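Local coordinates for protein CT_858 (Chlamydia trachomatis, PDB 3DOR) that is a secreted chlamydial protease, probably a serine-type endopeptidase, that forms a dimer in its mature form, at residues A80-Y85 with W184-E189. Numbering follows the deposited sequence.
Sequences AIESAY and WRYVPE. With SO4 (sulfate ion), chain L.
Strands 83-92 and 177-187, the first and last in chain order of the antiparallel sheet of the PDZ-like domain, pair here. Ser83 N donates a hydrogen bond to Val187 O at 3.0 Å, and Val187 N donates one to Ser83 O. Tyr85 and Arg185 form the next hydrogen-bonded pair. Ala84 faces Tyr186 between them, in a non-hydrogen-bonded pair. The pairing joins parts of the chain about a hundred residues apart, so the start and end of this sheet lie side by side. On the other edge of strand 83-92, the backbones of Ala84 and Arg153 are hydrogen-bonded.

Beyond the strands Glu189 takes over. Its CG lies anti to the backbone N (chi1 -174°) and the chain bends at chi2. The carboxylate thus turns back to two successive amides. Glu189 OE2 takes Ile81 N at 3.0 Å on its syn lone pair. Glu189 OE1 takes Glu82 N, also at 3.0 Å, from above the carboxylate plane. Val191 N is also hydrogen-bonded to Glu189 OE2. A water donates to both Glu82 OE1 and Glu189 OE1, which probably eases their like charges.

On the Ala84 side, Trp184 CE3 lies 3.5 Å from Ala84 CB, and the ring edge meets Tyr85 N. On the opposite face, a second water links Ser83 OG to Arg185 O.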
loop_
_atom_site.group_PDB
_atom_site.type_symbol
_atom_site.label_atom_id
_atom_site.label_comp_id
_atom_site.label_asym_id
_atom_site.label_seq_id
_atom_site.Cartn_x
_atom_site.Cartn_y
_atom_site.Cartn_z
ATOM N N ALA B 80 -15.646 10.082 1.358
ATOM C CA ALA B 80 -16.886 10.775 1.713
ATOM C C ALA B 80 -17.432 10.158 2.989
ATOM O O ALA B 80 -17.340 8.947 3.169
ATOM C CB ALA B 80 -17.901 10.627 0.587
ATOM N N ILE B 81 -18.010 10.971 3.871
ATOM C CA ILE B 81 -18.526 10.442 5.129
ATOM C C ILE B 81 -20.035 10.469 5.320
ATOM O O ILE B 81 -20.544 9.870 6.267
ATOM C CB ILE B 81 -17.898 11.155 6.340
ATOM C CG1 ILE B 81 -18.298 12.629 6.348
ATOM C CG2 ILE B 81 -16.381 11.012 6.295
ATOM C CD1 ILE B 81 -17.723 13.396 7.516
ATOM N N GLU B 82 -20.755 11.159 4.444
ATOM C CA GLU B 82 -22.207 11.218 4.575
ATOM C C GLU B 82 -22.802 9.813 4.707
ATOM O O GLU B 82 -22.434 8.907 3.958
ATOM C CB GLU B 82 -22.822 11.912 3.364
ATOM C CG GLU B 82 -24.333 11.976 3.422
ATOM C CD GLU B 82 -24.919 12.689 2.231
ATOM O OE1 GLU B 82 -24.467 12.414 1.100
ATOM O OE2 GLU B 82 -25.832 13.516 2.424
ATOM N N SER B 83 -23.718 9.634 5.654
ATOM C CA SER B 83 -24.338 8.329 5.843
ATOM C C SER B 83 -25.676 8.397 6.573
ATOM O O SER B 83 -25.978 9.372 7.265
ATOM C CB SER B 83 -23.396 7.406 6.619
ATOM O OG SER B 83 -23.302 7.800 7.978
ATOM N N ALA B 84 -26.467 7.342 6.415
ATOM C CA ALA B 84 -27.777 7.234 7.051
ATOM C C ALA B 84 -27.870 5.834 7.640
ATOM O O ALA B 84 -27.484 4.868 6.995
ATOM C CB ALA B 84 -28.876 7.449 6.023
ATOM N N TYR B 85 -28.385 5.725 8.857
ATOM C CA TYR B 85 -28.480 4.432 9.521
ATOM C C TYR B 85 -29.692 4.305 10.431
ATOM O O TYR B 85 -30.019 5.242 11.153
ATOM C CB TYR B 85 -27.219 4.210 10.363
ATOM C CG TYR B 85 -27.219 2.935 11.183
ATOM C CD1 TYR B 85 -26.965 1.699 10.586
ATOM C CD2 TYR B 85 -27.451 2.969 12.560
ATOM C CE1 TYR B 85 -26.941 0.524 11.339
ATOM C CE2 TYR B 85 -27.429 1.804 13.326
ATOM C CZ TYR B 85 -27.174 0.584 12.708
ATOM O OH TYR B 85 -27.151 -0.571 13.452
ATOM N N TRP B 184 -34.006 8.582 10.391
ATOM C CA TRP B 184 -32.667 8.170 9.998
ATOM C C TRP B 184 -31.617 8.833 10.876
ATOM O O TRP B 184 -31.731 10.013 11.231
ATOM C CB TRP B 184 -32.357 8.570 8.552
ATOM C CG TRP B 184 -32.972 7.724 7.484
ATOM C CD1 TRP B 184 -34.044 8.041 6.707
ATOM C CD2 TRP B 184 -32.529 6.431 7.049
ATOM N NE1 TRP B 184 -34.296 7.031 5.813
ATOM C CE2 TRP B 184 -33.380 6.029 6.001
ATOM C CE3 TRP B 184 -31.488 5.576 7.441
ATOM C CZ2 TRP B 184 -33.232 4.806 5.337
ATOM C CZ3 TRP B 184 -31.335 4.362 6.781
ATOM C CH2 TRP B 184 -32.204 3.990 5.739
ATOM N N ARG B 185 -30.594 8.067 11.227
ATOM C CA ARG B 185 -29.482 8.595 11.998
ATOM C C ARG B 185 -28.581 9.092 10.870
ATOM O O ARG B 185 -27.968 8.294 10.159
ATOM C CB ARG B 185 -28.811 7.478 12.794
ATOM C CG ARG B 185 -28.901 7.681 14.294
ATOM C CD ARG B 185 -29.802 6.676 14.994
ATOM N NE ARG B 185 -29.012 5.822 15.874
ATOM C CZ ARG B 185 -29.513 5.028 16.815
ATOM N NH1 ARG B 185 -30.820 4.969 17.019
ATOM N NH2 ARG B 185 -28.702 4.278 17.548
ATOM N N TYR B 186 -28.519 10.410 10.705
ATOM C CA TYR B 186 -27.769 11.030 9.620
ATOM C C TYR B 186 -26.457 11.721 9.981
ATOM O O TYR B 186 -26.340 12.397 11.002
ATOM C CB TYR B 186 -28.692 12.029 8.909
ATOM C CG TYR B 186 -28.119 12.705 7.681
ATOM C CD1 TYR B 186 -27.958 12.008 6.489
ATOM C CD2 TYR B 186 -27.761 14.053 7.708
ATOM C CE1 TYR B 186 -27.457 12.634 5.348
ATOM C CE2 TYR B 186 -27.257 14.692 6.574
ATOM C CZ TYR B 186 -27.108 13.978 5.396
ATOM O OH TYR B 186 -26.610 14.601 4.266
ATOM N N VAL B 187 -25.467 11.530 9.119
ATOM C CA VAL B 187 -24.160 12.150 9.276
ATOM C C VAL B 187 -23.963 12.954 7.993
ATOM O O VAL B 187 -23.910 12.385 6.899
ATOM C CB VAL B 187 -23.032 11.088 9.413
ATOM C CG1 VAL B 187 -21.668 11.756 9.335
ATOM C CG2 VAL B 187 -23.164 10.352 10.744
ATOM N N PRO B 188 -23.888 14.294 8.103
ATOM C CA PRO B 188 -23.702 15.132 6.912
ATOM C C PRO B 188 -22.322 14.953 6.287
ATOM O O PRO B 188 -21.401 14.443 6.926
ATOM C CB PRO B 188 -23.926 16.547 7.444
ATOM C CG PRO B 188 -23.446 16.453 8.858
ATOM C CD PRO B 188 -23.997 15.116 9.321
ATOM N N GLU B 189 -22.188 15.363 5.033
ATOM C CA GLU B 189 -20.917 15.243 4.333
ATOM C C GLU B 189 -19.908 16.250 4.863
ATOM O O GLU B 189 -20.236 17.418 5.072
ATOM C CB GLU B 189 -21.109 15.452 2.829
ATOM C CG GLU B 189 -19.838 15.194 2.035
ATOM C CD GLU B 189 -19.242 13.829 2.340
ATOM O OE1 GLU B 189 -19.913 12.814 2.049
ATOM O OE2 GLU B 189 -18.111 13.775 2.880
HETATM S S SO4 L . -33.471 7.822 17.694
HETATM O O1 SO4 L . -34.665 7.800 18.640
HETATM O O2 SO4 L . -32.348 8.597 18.344
HETATM O O3 SO4 L . -32.973 6.420 17.400
HETATM O O4 SO4 L . -33.949 8.460 16.399
HETATM O O HOH W 1 -21.630 13.016 0.143
HETATM O O HOH W 2 -25.219 7.653 10.015
#